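Local coordinates for protein thermotoga maritima TmcAL (Thermotoga maritima, PDB 5Y0T) that belongs to the HIGH nucleotidyl transferase family of the HUP clan and holds adenosine-5'-rp-alpha-thio-triphosphate in a pocket in this structure, at residues A[45-50]-A[246-251]; A[317-322]-A[392-397]; A[35-40]-A[65-70]; A[71-76]-A[385-390]; A[50-55]-A[411-416]. All blocks are in the same frame, centred on the assembly; numbering follows the deposited sequence.

In the fold
All five contacts are buried, but they differ in chemistry. Contact 3 is parallel backbone pairing of two strands within the mixed central sheet, whereas contacts 2 and 4 are largely side-chain packing on helix 381-399, each with a bridging water, and contact 2 also has a lysine-to-carbonyl bond; their centres are 8 Å apart and Phe319 touches Leu390. Contact 5 is the charged one, with its salt bridges at the start of helix 52-61; Lys52 ties it to contact 2 through Thr395 and to contact 3 through Asn40. Contact 1 joins two loops by one backbone bond and two waters, meets contact 3 at Ala48 and shares Ile50 with contact 5. The second subunit reaches mainly contact 2.

Contact 1. Residues A[45-50]-A[246-251]; sequences GEPAVI and GPVFLE
The two loops run nearly antiparallel, their end-to-end directions 159° apart, yet neither is a regular strand and one direct backbone hydrogen bond joins them. Val248 N donates to a lone pair of Val49 O in the carbonyl plane, 2.9 Å away at an N-H...O angle of 156°. The return link is a CA-H...O contact, Val49 CA to Val248 O at 3.5 Å, almost straight at the hydrogen. Water 2 donates to both Pro47 O and Val248 O, bridging two carbonyls that could not bond to each other. The peptide bond before Pro247 is cis. In the fold, residues 45-50 lead from strand 32-38 into helix 52-61, and residues 246-251 lead from helix 231-242 into helix 254-261, so the contact joins the loop before helix 254-261 to the loop that follows strand 32-38 of the Rossmann-like core. Pro47 lays its ring against the other backbone, with CG 3.5 Å from Leu250 N, and its CD packs 3.7 Å from Leu250 CB. At the other end Val49 CG2, anti to the backbone N, packs obliquely 3.5 Å from Pro247 CB and lies 3.9 Å from Phe249 CE1, whose side chain runs alongside in the same direction. Water 1 ties the Glu46 carboxylate to the other segment: it donates to Glu46 OE1 at 2.6 Å and accepts from Leu250 N at 3.0 Å. The other oxygen, Glu46 OE2, is held in salt bridges by Arg44 and Arg214.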
# COMPACT_ATOMS: atom_id res chain seq x y z
N GLY A 45 12.24 -12.55 -6.01
CA GLY A 45 11.15 -11.81 -5.38
C GLY A 45 11.30 -11.64 -3.87
O GLY A 45 10.31 -11.50 -3.15
N GLU A 46 12.53 -11.65 -3.39
CA GLU A 46 12.79 -11.46 -1.96
C GLU A 46 13.59 -10.18 -1.78
O GLU A 46 14.24 -9.74 -2.72
CB GLU A 46 13.56 -12.63 -1.37
CG GLU A 46 12.82 -13.96 -1.39
CD GLU A 46 13.50 -15.01 -0.54
OE1 GLU A 46 13.43 -14.89 0.70
OE2 GLU A 46 14.09 -15.95 -1.12
N PRO A 47 13.55 -9.59 -0.57
CA PRO A 47 14.49 -8.50 -0.29
C PRO A 47 15.89 -9.05 -0.11
O PRO A 47 16.04 -10.21 0.30
CB PRO A 47 13.98 -7.91 1.03
CG PRO A 47 13.27 -9.08 1.70
CD PRO A 47 12.69 -9.91 0.58
N ALA A 48 16.89 -8.23 -0.39
CA ALA A 48 18.26 -8.59 -0.05
C ALA A 48 18.34 -8.62 1.46
O ALA A 48 17.67 -7.84 2.15
CB ALA A 48 19.24 -7.61 -0.66
N VAL A 49 19.14 -9.52 2.01
CA VAL A 49 19.11 -9.69 3.45
C VAL A 49 19.80 -8.50 4.14
O VAL A 49 19.48 -8.16 5.29
CB VAL A 49 19.73 -11.05 3.86
CG1 VAL A 49 21.25 -11.09 3.58
CG2 VAL A 49 19.40 -11.35 5.32
N ILE A 50 20.74 -7.85 3.44
CA ILE A 50 21.26 -6.52 3.83
C ILE A 50 21.27 -5.67 2.58
O ILE A 50 21.16 -6.21 1.48
CB ILE A 50 22.67 -6.56 4.43
CG1 ILE A 50 23.64 -7.30 3.50
CG2 ILE A 50 22.67 -7.22 5.82
CD1 ILE A 50 25.08 -7.36 4.07
N GLY A 246 19.87 -4.89 9.51
CA GLY A 246 19.60 -6.23 9.02
C GLY A 246 19.42 -7.20 10.17
O GLY A 246 19.60 -6.83 11.31
N PRO A 247 19.04 -8.45 9.87
CA PRO A 247 18.73 -8.93 8.52
C PRO A 247 17.35 -8.46 8.13
O PRO A 247 16.55 -8.15 9.00
CB PRO A 247 18.78 -10.46 8.66
CG PRO A 247 18.36 -10.70 10.09
CD PRO A 247 18.88 -9.50 10.89
N VAL A 248 17.08 -8.38 6.83
CA VAL A 248 15.75 -8.07 6.34
C VAL A 248 15.23 -9.31 5.62
O VAL A 248 15.89 -9.82 4.72
CB VAL A 248 15.75 -6.87 5.38
CG1 VAL A 248 14.34 -6.65 4.80
CG2 VAL A 248 16.25 -5.60 6.10
N PHE A 249 14.06 -9.80 6.03
CA PHE A 249 13.50 -11.02 5.41
C PHE A 249 12.16 -10.72 4.75
O PHE A 249 11.46 -9.78 5.14
CB PHE A 249 13.32 -12.14 6.44
CG PHE A 249 14.60 -12.66 7.04
CD1 PHE A 249 15.57 -13.26 6.25
CD2 PHE A 249 14.84 -12.55 8.41
CE1 PHE A 249 16.75 -13.74 6.80
CE2 PHE A 249 16.01 -13.03 8.97
CZ PHE A 249 16.97 -13.63 8.16
N LEU A 250 11.79 -11.53 3.76
CA LEU A 250 10.51 -11.34 3.08
C LEU A 250 9.34 -11.37 4.04
O LEU A 250 8.38 -10.61 3.90
CB LEU A 250 10.31 -12.41 2.01
CG LEU A 250 9.03 -12.28 1.20
CD1 LEU A 250 8.97 -10.96 0.49
CD2 LEU A 250 8.94 -13.43 0.22
N GLU A 251 9.42 -12.22 5.05
CA GLU A 251 8.30 -12.36 5.96
C GLU A 251 8.10 -11.07 6.77
O GLU A 251 6.97 -10.78 7.21
CB GLU A 251 8.49 -13.58 6.88
CG GLU A 251 9.75 -13.55 7.73
CD GLU A 251 10.88 -14.39 7.16
OE1 GLU A 251 10.98 -14.52 5.91
OE2 GLU A 251 11.68 -14.91 7.97
O HOH W 1 13.93 -13.21 2.56
O HOH W 2 16.17 -11.80 2.66

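Contact 2. Residues A[317-322]-A[392-397]; sequences SVFEVN and VKATNF
This is a buried packing of a helix end against a helix side: the C-terminal end of helix 307-318 closes in a Schellman motif at Glu320, with positive phi, and the residues of that turn lie against helix 381-399. Glu320 N reaches back to Ser317 O, and Phe319 is held at the turn with its ring directed toward the other helix. The aromatic pair is an offset edge-to-face one, the edge of Phe319 facing the face of Phe397 with planes at 87° and centroids 5.5 Å apart. The closest approach is Phe319 CZ to Phe397 CD2, 3.7 Å. Phe319 CZ also sits 3.9 Å from Ala394 CA, while Phe397 CB lies in plane at the Phe319 edge. Val318 CG1 covers one face of the Phe319 ring, 3.8 Å above its centre. Leu263 of the second subunit packs on Val318, Phe319 and Phe397, which places this cluster at the subunit interface; within the chain, Phe41 meets Phe319 and Phe256 meets Phe397, both edge-to-face. Lys393 slides past Phe319 in the opposite direction, its chain bent at chi3 (66°) so that the ammonium reaches the turn. Water 3 accepts from Lys393 NZ at 2.8 Å and donates to Glu320 OE1 at 3.0 Å. Lys393 NZ also donates to Phe319 O at 3.0 Å, meeting this carbonyl from 43° above its plane and not on a lone pair.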
# COMPACT_ATOMS: atom_id res chain seq x y z
N SER A 317 3.43 -5.80 -8.12
CA SER A 317 2.18 -5.18 -7.69
C SER A 317 2.40 -4.04 -6.70
O SER A 317 1.84 -2.95 -6.85
CB SER A 317 1.25 -6.23 -7.07
OG SER A 317 0.97 -7.25 -8.01
N VAL A 318 3.20 -4.27 -5.67
CA VAL A 318 3.37 -3.25 -4.64
C VAL A 318 4.10 -2.02 -5.20
O VAL A 318 3.87 -0.90 -4.76
CB VAL A 318 4.09 -3.81 -3.41
CG1 VAL A 318 5.60 -3.90 -3.64
CG2 VAL A 318 3.79 -2.97 -2.19
N PHE A 319 4.97 -2.23 -6.19
CA PHE A 319 5.72 -1.13 -6.79
C PHE A 319 5.03 -0.59 -8.03
O PHE A 319 5.55 0.30 -8.71
CB PHE A 319 7.15 -1.60 -7.12
CG PHE A 319 7.99 -1.86 -5.90
CD1 PHE A 319 7.92 -1.00 -4.81
CD2 PHE A 319 8.83 -2.96 -5.83
CE1 PHE A 319 8.68 -1.21 -3.66
CE2 PHE A 319 9.60 -3.20 -4.69
CZ PHE A 319 9.53 -2.32 -3.60
N GLU A 320 3.85 -1.14 -8.32
CA GLU A 320 3.03 -0.72 -9.48
C GLU A 320 3.83 -0.76 -10.76
O GLU A 320 3.88 0.19 -11.54
CB GLU A 320 2.45 0.68 -9.26
CG GLU A 320 1.49 0.74 -8.08
CD GLU A 320 0.81 2.09 -7.96
OE1 GLU A 320 1.51 3.12 -8.08
OE2 GLU A 320 -0.42 2.10 -7.73
N VAL A 321 4.46 -1.90 -11.00
CA VAL A 321 5.31 -2.01 -12.17
C VAL A 321 4.41 -2.50 -13.30
O VAL A 321 4.10 -3.69 -13.39
CB VAL A 321 6.47 -3.00 -11.85
CG1 VAL A 321 7.37 -3.22 -13.05
CG2 VAL A 321 7.28 -2.48 -10.65
N ASN A 322 4.02 -1.59 -14.19
CA ASN A 322 2.93 -1.93 -15.09
C ASN A 322 3.46 -2.50 -16.40
O ASN A 322 4.66 -2.47 -16.66
CB ASN A 322 2.04 -0.70 -15.35
CG ASN A 322 2.79 0.46 -15.97
OD1 ASN A 322 3.11 0.44 -17.16
ND2 ASN A 322 3.06 1.49 -15.18
N VAL A 392 14.66 4.24 -6.59
CA VAL A 392 14.57 5.05 -5.35
C VAL A 392 13.43 4.58 -4.45
O VAL A 392 13.58 4.45 -3.23
CB VAL A 392 14.39 6.54 -5.69
CG1 VAL A 392 14.06 7.37 -4.43
CG2 VAL A 392 15.65 7.07 -6.36
N LYS A 393 12.28 4.31 -5.08
CA LYS A 393 11.10 3.85 -4.36
C LYS A 393 11.38 2.51 -3.66
O LYS A 393 10.99 2.30 -2.51
CB LYS A 393 9.91 3.73 -5.32
CG LYS A 393 8.72 2.96 -4.76
CD LYS A 393 7.44 3.19 -5.58
CE LYS A 393 7.54 2.64 -7.00
NZ LYS A 393 6.34 3.01 -7.84
N ALA A 394 12.07 1.61 -4.36
CA ALA A 394 12.39 0.31 -3.78
C ALA A 394 13.28 0.47 -2.55
O ALA A 394 13.07 -0.20 -1.53
CB ALA A 394 13.07 -0.59 -4.81
N THR A 395 14.27 1.35 -2.64
CA THR A 395 15.14 1.64 -1.51
C THR A 395 14.37 2.22 -0.34
O THR A 395 14.56 1.82 0.82
CB THR A 395 16.29 2.63 -1.91
OG1 THR A 395 17.03 2.06 -3.00
CG2 THR A 395 17.24 2.89 -0.77
N ASN A 396 13.51 3.18 -0.62
CA ASN A 396 12.76 3.83 0.44
C ASN A 396 11.80 2.88 1.14
O ASN A 396 11.64 2.94 2.36
CB ASN A 396 12.01 5.04 -0.12
CG ASN A 396 12.95 6.17 -0.51
OD1 ASN A 396 14.10 6.21 -0.07
ND2 ASN A 396 12.45 7.11 -1.31
N PHE A 397 11.16 2.01 0.36
CA PHE A 397 10.25 1.02 0.91
C PHE A 397 11.02 0.00 1.74
O PHE A 397 10.67 -0.29 2.88
CB PHE A 397 9.50 0.34 -0.23
CG PHE A 397 8.56 -0.75 0.22
CD1 PHE A 397 7.31 -0.44 0.73
CD2 PHE A 397 8.92 -2.10 0.09
CE1 PHE A 397 6.43 -1.46 1.14
CE2 PHE A 397 8.05 -3.12 0.48
CZ PHE A 397 6.81 -2.81 1.00
O HOH W 3 3.95 2.70 -6.41

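Contact 3. Residues A[35-40]-A[65-70]; sequences AVMSGN and DVVLEL
Backbone hydrogen bonds carry this contact, a parallel pairing of strands 32-38 and 66-70 whose segment directions differ by 41°. The ladder alternates between the strands: Ala35 N donates to Val66 O, Leu68 N to Ala35 O, Met37 N to Leu68 O, and Leu70 N to Met37 O, all at N...O distances of 2.8 to 2.9 Å. The first two lie nearly along the C=O axis; the last comes from 52° above the carbonyl plane. Helix 52-61 links the two strands, making a beta-alpha-beta crossover of the Rossmann-like core. Apolar contacts follow the two faces of the sheet. On the face of Val36, Ser38, Leu68 and Leu70, Val36 CG2, anti to the backbone N, crosses obliquely to Leu70 CB at 3.7 Å, and helix 79-92 covers this side with Val89 and Phe82. On the opposite face, Met37 CB meets Val67 CG1, and the Met37 side chain lies about 7 Å from the bound adenosine-5'-rp-alpha-thio-triphosphate. Polar groups gather at the C-terminal ends of the strands. The extended Glu69 chain (chi1 -177°) carries its carboxylate to Gly39, where water 4 donates to Glu69 OE2 at 2.8 Å and to Leu70 O at 2.6 Å, with a weak bond from Gly39 N. Ser38 OG is bonded to Glu9. Since Glu69 OE1 forms a salt bridge with Lys52 while OE2 holds the water, this buried carboxylate is probably ionised, with each oxygen satisfied by a different kind of partner.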
# COMPACT_ATOMS: atom_id res chain seq x y z
N ALA A 35 31.11 -5.24 -11.67
CA ALA A 35 29.92 -6.05 -11.36
C ALA A 35 28.66 -5.24 -11.56
O ALA A 35 28.64 -4.06 -11.22
CB ALA A 35 29.99 -6.56 -9.92
N VAL A 36 27.63 -5.85 -12.14
CA VAL A 36 26.29 -5.27 -12.14
C VAL A 36 25.49 -6.14 -11.18
O VAL A 36 25.39 -7.35 -11.36
CB VAL A 36 25.64 -5.19 -13.57
CG1 VAL A 36 25.46 -6.59 -14.24
CG2 VAL A 36 24.30 -4.43 -13.52
N MET A 37 24.95 -5.49 -10.15
CA MET A 37 24.40 -6.16 -8.98
C MET A 37 22.96 -5.71 -8.73
O MET A 37 22.65 -4.53 -8.77
CB MET A 37 25.26 -5.85 -7.74
CG MET A 37 24.89 -6.64 -6.48
SD MET A 37 25.79 -6.06 -5.02
CE MET A 37 24.80 -4.61 -4.63
N SER A 38 22.08 -6.67 -8.47
CA SER A 38 20.75 -6.35 -7.99
C SER A 38 20.83 -5.51 -6.73
O SER A 38 21.71 -5.71 -5.89
CB SER A 38 19.96 -7.63 -7.71
OG SER A 38 19.69 -8.33 -8.91
N GLY A 39 19.85 -4.63 -6.58
CA GLY A 39 19.75 -3.65 -5.52
C GLY A 39 19.25 -4.29 -4.25
O GLY A 39 19.91 -5.15 -3.67
N ASN A 40 18.20 -3.70 -3.69
CA ASN A 40 17.61 -4.19 -2.46
C ASN A 40 16.57 -5.32 -2.62
O ASN A 40 16.11 -5.85 -1.63
CB ASN A 40 16.97 -3.03 -1.71
CG ASN A 40 18.01 -2.07 -1.16
OD1 ASN A 40 19.18 -2.42 -1.05
ND2 ASN A 40 17.59 -0.87 -0.79
N ASP A 65 36.24 -3.90 -8.89
CA ASP A 65 36.73 -2.51 -8.94
C ASP A 65 35.60 -1.49 -8.93
O ASP A 65 35.75 -0.42 -8.35
CB ASP A 65 37.58 -2.27 -10.18
CG ASP A 65 38.81 -3.17 -10.21
OD1 ASP A 65 39.02 -3.88 -11.21
OD2 ASP A 65 39.55 -3.19 -9.21
N VAL A 66 34.53 -1.81 -9.65
CA VAL A 66 33.35 -0.94 -9.78
C VAL A 66 32.06 -1.76 -9.66
O VAL A 66 31.92 -2.79 -10.32
CB VAL A 66 33.32 -0.19 -11.13
CG1 VAL A 66 32.12 0.79 -11.21
CG2 VAL A 66 34.67 0.56 -11.38
N VAL A 67 31.11 -1.29 -8.85
CA VAL A 67 29.82 -1.95 -8.71
C VAL A 67 28.73 -1.04 -9.27
O VAL A 67 28.65 0.13 -8.90
CB VAL A 67 29.46 -2.29 -7.24
CG1 VAL A 67 28.05 -2.92 -7.18
CG2 VAL A 67 30.49 -3.24 -6.62
N LEU A 68 27.92 -1.60 -10.17
CA LEU A 68 26.78 -0.92 -10.79
C LEU A 68 25.49 -1.51 -10.26
O LEU A 68 25.45 -2.70 -9.95
CB LEU A 68 26.82 -1.07 -12.31
CG LEU A 68 28.20 -0.91 -12.94
CD1 LEU A 68 28.16 -1.20 -14.46
CD2 LEU A 68 28.72 0.48 -12.67
N GLU A 69 24.44 -0.71 -10.15
CA GLU A 69 23.14 -1.30 -9.82
C GLU A 69 22.41 -1.78 -11.08
O GLU A 69 22.31 -1.05 -12.07
CB GLU A 69 22.23 -0.30 -9.08
CG GLU A 69 20.92 -0.96 -8.68
CD GLU A 69 20.03 -0.10 -7.78
OE1 GLU A 69 20.42 1.06 -7.46
OE2 GLU A 69 18.94 -0.58 -7.41
N LEU A 70 21.93 -3.02 -11.04
CA LEU A 70 20.99 -3.51 -12.05
C LEU A 70 19.64 -2.92 -11.68
O LEU A 70 19.13 -3.19 -10.60
CB LEU A 70 20.95 -5.05 -12.04
CG LEU A 70 19.92 -5.75 -12.95
CD1 LEU A 70 20.19 -5.40 -14.40
CD2 LEU A 70 19.95 -7.25 -12.74
O HOH W 4 18.15 -3.11 -8.16

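Contact 4. Residues A[71-76]-A[385-390]; sequences PVVFAT and LEQIDL
Leu390 makes the tight part of this contact, fitting its branched end against the start of the one-turn helix 72-75. Its CG, anti to the backbone N (chi1 175°), is 3.8 Å from Val72 CG1, and the two side chains cross at about a right angle. Leu390 CD2 lies 3.8 Å from Val73 N and 4.0 Å from Val73 CB, so one methyl group rests on both backbone and side chain. The Gln387 end is looser. Val73 CG1 stays 4.3 Å from Gln387 CG, and Phe74 CZ is 4.1 Å from Gln387 NE2, with ring and amide planes 76° apart. What bridges the helices here is water 5, which accepts from Val73 N at 3.1 Å and donates to Gln387 O at 2.9 Å. Water 5 thus links a backbone N-H of the short helix to a carbonyl of helix 381-399, in a contact whose touching residues are all buried. The Gln387 amide itself is fixed from elsewhere: its OE1 accepts from Gln335 N and its NE2 donates to Gly333 O. At the C-terminal end of the short helix Thr76 OG1 donates to Val72 O at 2.8 Å. Helix 72-75 follows directly on strand 66-70 with Pro71 at its N-cap position; it is joined to helix 381-399 also by Val72 N to Asp391, and is flanked by helix 323-332, whose Phe325 and Ser329 touch Val73, and by helix 307-318, which touches Thr76.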
# COMPACT_ATOMS: atom_id res chain seq x y z
N PRO A 71 19.06 -2.06 -12.55
CA PRO A 71 17.81 -1.40 -12.13
C PRO A 71 16.73 -2.38 -11.72
O PRO A 71 16.64 -3.48 -12.29
CB PRO A 71 17.40 -0.60 -13.38
CG PRO A 71 18.76 -0.21 -13.97
CD PRO A 71 19.58 -1.51 -13.81
N VAL A 72 15.92 -1.98 -10.74
CA VAL A 72 14.86 -2.83 -10.18
C VAL A 72 13.97 -3.48 -11.24
O VAL A 72 13.57 -4.63 -11.10
CB VAL A 72 13.96 -2.02 -9.21
CG1 VAL A 72 12.75 -2.86 -8.76
CG2 VAL A 72 14.77 -1.52 -8.01
N VAL A 73 13.66 -2.74 -12.29
CA VAL A 73 12.75 -3.26 -13.29
C VAL A 73 13.31 -4.53 -13.96
O VAL A 73 12.54 -5.36 -14.44
CB VAL A 73 12.41 -2.17 -14.36
CG1 VAL A 73 13.68 -1.75 -15.16
CG2 VAL A 73 11.29 -2.65 -15.27
N PHE A 74 14.64 -4.64 -14.07
CA PHE A 74 15.31 -5.88 -14.51
C PHE A 74 15.64 -6.86 -13.39
O PHE A 74 15.50 -8.07 -13.55
CB PHE A 74 16.57 -5.55 -15.30
CG PHE A 74 16.31 -4.57 -16.41
CD1 PHE A 74 15.56 -4.96 -17.51
CD2 PHE A 74 16.74 -3.25 -16.31
CE1 PHE A 74 15.28 -4.05 -18.53
CE2 PHE A 74 16.47 -2.34 -17.33
CZ PHE A 74 15.74 -2.74 -18.43
N ALA A 75 16.13 -6.32 -12.27
CA ALA A 75 16.60 -7.16 -11.16
C ALA A 75 15.53 -8.10 -10.61
O ALA A 75 15.84 -9.17 -10.08
CB ALA A 75 17.16 -6.26 -10.02
N THR A 76 14.27 -7.67 -10.68
CA THR A 76 13.16 -8.47 -10.20
C THR A 76 12.38 -9.22 -11.28
O THR A 76 11.30 -9.73 -11.00
CB THR A 76 12.17 -7.62 -9.38
OG1 THR A 76 11.71 -6.53 -10.17
CG2 THR A 76 12.89 -7.08 -8.12
N LEU A 385 13.39 8.51 -16.21
CA LEU A 385 12.79 8.99 -14.97
C LEU A 385 11.97 7.91 -14.27
O LEU A 385 12.06 7.77 -13.05
CB LEU A 385 11.92 10.24 -15.24
CG LEU A 385 12.72 11.49 -15.63
CD1 LEU A 385 11.77 12.65 -16.04
CD2 LEU A 385 13.66 11.93 -14.52
N GLU A 386 11.17 7.15 -15.03
CA GLU A 386 10.40 6.05 -14.45
C GLU A 386 11.27 4.95 -13.87
O GLU A 386 11.01 4.46 -12.76
CB GLU A 386 9.42 5.46 -15.49
CG GLU A 386 8.36 6.48 -15.88
CD GLU A 386 7.32 5.95 -16.87
OE1 GLU A 386 7.38 4.76 -17.24
OE2 GLU A 386 6.43 6.73 -17.26
N GLN A 387 12.33 4.58 -14.59
CA GLN A 387 13.22 3.55 -14.10
C GLN A 387 13.89 3.97 -12.79
O GLN A 387 13.89 3.21 -11.81
CB GLN A 387 14.28 3.20 -15.16
CG GLN A 387 13.73 2.41 -16.34
CD GLN A 387 14.78 2.12 -17.41
OE1 GLN A 387 15.87 2.70 -17.41
NE2 GLN A 387 14.46 1.20 -18.31
N ILE A 388 14.47 5.17 -12.76
CA ILE A 388 15.25 5.56 -11.59
C ILE A 388 14.33 5.88 -10.40
O ILE A 388 14.70 5.63 -9.25
CB ILE A 388 16.21 6.73 -11.92
CG1 ILE A 388 17.43 6.70 -10.99
CG2 ILE A 388 15.49 8.11 -11.87
CD1 ILE A 388 18.59 7.58 -11.51
N ASP A 389 13.12 6.35 -10.68
CA ASP A 389 12.11 6.55 -9.64
C ASP A 389 11.77 5.21 -8.96
O ASP A 389 11.60 5.15 -7.73
CB ASP A 389 10.85 7.19 -10.22
CG ASP A 389 9.71 7.24 -9.21
OD1 ASP A 389 9.75 8.11 -8.31
OD2 ASP A 389 8.78 6.41 -9.31
N LEU A 390 11.70 4.15 -9.74
CA LEU A 390 11.47 2.81 -9.19
C LEU A 390 12.64 2.37 -8.32
O LEU A 390 12.44 1.83 -7.22
CB LEU A 390 11.20 1.80 -10.32
CG LEU A 390 11.05 0.34 -9.89
CD1 LEU A 390 9.94 0.18 -8.81
CD2 LEU A 390 10.78 -0.54 -11.08
O HOH W 5 14.10 0.36 -12.18

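Contact 5. Residues A[50-55]-A[411-416]; sequences IDKFAR and ERDFSI
Helix 52-61 begins here, with Asp51 at its N-cap, and this helix start packs on the one-turn helix 412-415 near the end of the chain. Asp51 OD1 accepts from Ala54 N at 3.0 Å with an N-H...O angle of 170°, the capping bond. That leaves Asp51 OD2 for Arg412: NH2 meets its syn lone pair at 2.7 Å, and NE adds a bond at 3.0 Å, so two N-H groups of one guanidinium converge on a single oxygen, both bonds bent and the NE one weak, with carboxylate and guanidinium planes 27° apart. Arg412 reaches it by bending at chi3. Beside this pair the Phe53 ring is sandwiched. Ile416 CB sits 3.9 Å from the ring centroid over one face, a CH-pi contact, with Ile416 CG2 3.6 Å from Phe53 CD1; Lys52 CG lies over the opposite face. Phe53 CZ approaches Arg412 O to 3.5 Å, and the ring and guanidinium planes stand 76° apart as the two chains slide past each other. From Lys52, extended beyond CG, NZ runs on to Asp413 OD2 at 2.8 Å, again on a syn lone pair and as a salt bridge. Besides its second charge, Glu69, the same NZ is bonded to Thr395, while Asp413 OD2 also pairs with Arg338, so the charges alternate through a buried cluster. Lys52 NZ and Asp413 OD2 each have more than one partner, which probably keeps both groups ionised; for Asp51, the helix N-terminus together with Arg412 would likewise favour the carboxylate form.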
# COMPACT_ATOMS: atom_id res chain seq x y z
N ILE A 50 20.74 -7.85 3.44
CA ILE A 50 21.26 -6.52 3.83
C ILE A 50 21.27 -5.67 2.58
O ILE A 50 21.16 -6.21 1.48
CB ILE A 50 22.67 -6.56 4.43
CG1 ILE A 50 23.64 -7.30 3.50
CG2 ILE A 50 22.67 -7.22 5.82
CD1 ILE A 50 25.08 -7.36 4.07
N ASP A 51 21.39 -4.34 2.70
CA ASP A 51 21.06 -3.52 1.53
C ASP A 51 22.20 -3.42 0.53
O ASP A 51 23.28 -3.96 0.74
CB ASP A 51 20.54 -2.12 1.96
CG ASP A 51 21.62 -1.19 2.50
OD1 ASP A 51 22.84 -1.47 2.40
OD2 ASP A 51 21.22 -0.13 3.03
N LYS A 52 21.94 -2.73 -0.57
CA LYS A 52 22.87 -2.75 -1.70
C LYS A 52 24.14 -1.97 -1.40
O LYS A 52 25.20 -2.25 -1.97
CB LYS A 52 22.18 -2.18 -2.96
CG LYS A 52 21.83 -0.69 -2.82
CD LYS A 52 20.83 -0.25 -3.89
CE LYS A 52 20.46 1.23 -3.70
NZ LYS A 52 19.48 1.69 -4.74
N PHE A 53 24.06 -1.00 -0.49
CA PHE A 53 25.26 -0.23 -0.13
C PHE A 53 26.24 -1.11 0.65
O PHE A 53 27.46 -1.08 0.42
CB PHE A 53 24.86 1.01 0.66
CG PHE A 53 23.89 1.91 -0.09
CD1 PHE A 53 24.30 2.59 -1.22
CD2 PHE A 53 22.59 2.05 0.34
CE1 PHE A 53 23.41 3.40 -1.91
CE2 PHE A 53 21.70 2.86 -0.35
CZ PHE A 53 22.12 3.53 -1.47
N ALA A 54 25.71 -1.91 1.56
CA ALA A 54 26.53 -2.87 2.28
C ALA A 54 27.08 -3.95 1.34
O ALA A 54 28.26 -4.31 1.39
CB ALA A 54 25.72 -3.51 3.41
N ARG A 55 26.22 -4.48 0.47
CA ARG A 55 26.67 -5.56 -0.40
C ARG A 55 27.64 -5.04 -1.48
O ARG A 55 28.56 -5.74 -1.88
CB ARG A 55 25.47 -6.30 -1.00
CG ARG A 55 24.95 -7.41 -0.07
CD ARG A 55 23.46 -7.75 -0.29
NE ARG A 55 23.12 -7.87 -1.71
CZ ARG A 55 22.34 -7.01 -2.35
NH1 ARG A 55 21.78 -6.00 -1.67
NH2 ARG A 55 22.09 -7.16 -3.64
N GLU A 411 16.21 9.40 2.53
CA GLU A 411 16.29 8.60 1.30
C GLU A 411 17.73 8.15 1.10
O GLU A 411 18.59 8.95 0.76
CB GLU A 411 15.79 9.41 0.11
CG GLU A 411 14.32 9.87 0.23
CD GLU A 411 13.80 10.48 -1.05
OE1 GLU A 411 13.45 9.72 -1.98
OE2 GLU A 411 13.75 11.72 -1.15
N ARG A 412 17.99 6.87 1.31
CA ARG A 412 19.37 6.39 1.28
C ARG A 412 20.02 6.51 -0.10
O ARG A 412 21.24 6.66 -0.18
CB ARG A 412 19.45 4.95 1.81
CG ARG A 412 19.31 4.94 3.34
CD ARG A 412 19.17 3.53 3.91
NE ARG A 412 20.36 2.68 3.73
CZ ARG A 412 21.44 2.74 4.49
NH1 ARG A 412 21.54 3.66 5.45
NH2 ARG A 412 22.46 1.91 4.28
N ASP A 413 19.24 6.49 -1.18
CA ASP A 413 19.87 6.76 -2.47
C ASP A 413 20.49 8.15 -2.55
O ASP A 413 21.44 8.37 -3.29
CB ASP A 413 18.88 6.60 -3.59
CG ASP A 413 18.61 5.17 -3.89
OD1 ASP A 413 17.47 4.75 -3.65
OD2 ASP A 413 19.56 4.45 -4.30
N PHE A 414 19.89 9.11 -1.87
CA PHE A 414 20.48 10.44 -1.85
C PHE A 414 21.48 10.67 -0.73
O PHE A 414 22.42 11.45 -0.89
CB PHE A 414 19.36 11.48 -1.85
CG PHE A 414 18.48 11.37 -3.06
CD1 PHE A 414 18.88 11.93 -4.27
CD2 PHE A 414 17.30 10.64 -3.02
CE1 PHE A 414 18.10 11.79 -5.41
CE2 PHE A 414 16.50 10.50 -4.17
CZ PHE A 414 16.90 11.08 -5.36
N SER A 415 21.29 10.01 0.40
CA SER A 415 22.15 10.28 1.55
C SER A 415 23.47 9.49 1.50
O SER A 415 24.47 9.94 2.04
CB SER A 415 21.39 10.01 2.86
OG SER A 415 21.19 8.63 3.06
N ILE A 416 23.46 8.33 0.85
CA ILE A 416 24.65 7.47 0.78
C ILE A 416 25.31 7.61 -0.58
O ILE A 416 24.73 7.21 -1.58
CB ILE A 416 24.31 5.97 0.98
CG1 ILE A 416 23.46 5.71 2.23
CG2 ILE A 416 25.60 5.10 0.94
CD1 ILE A 416 24.06 6.16 3.55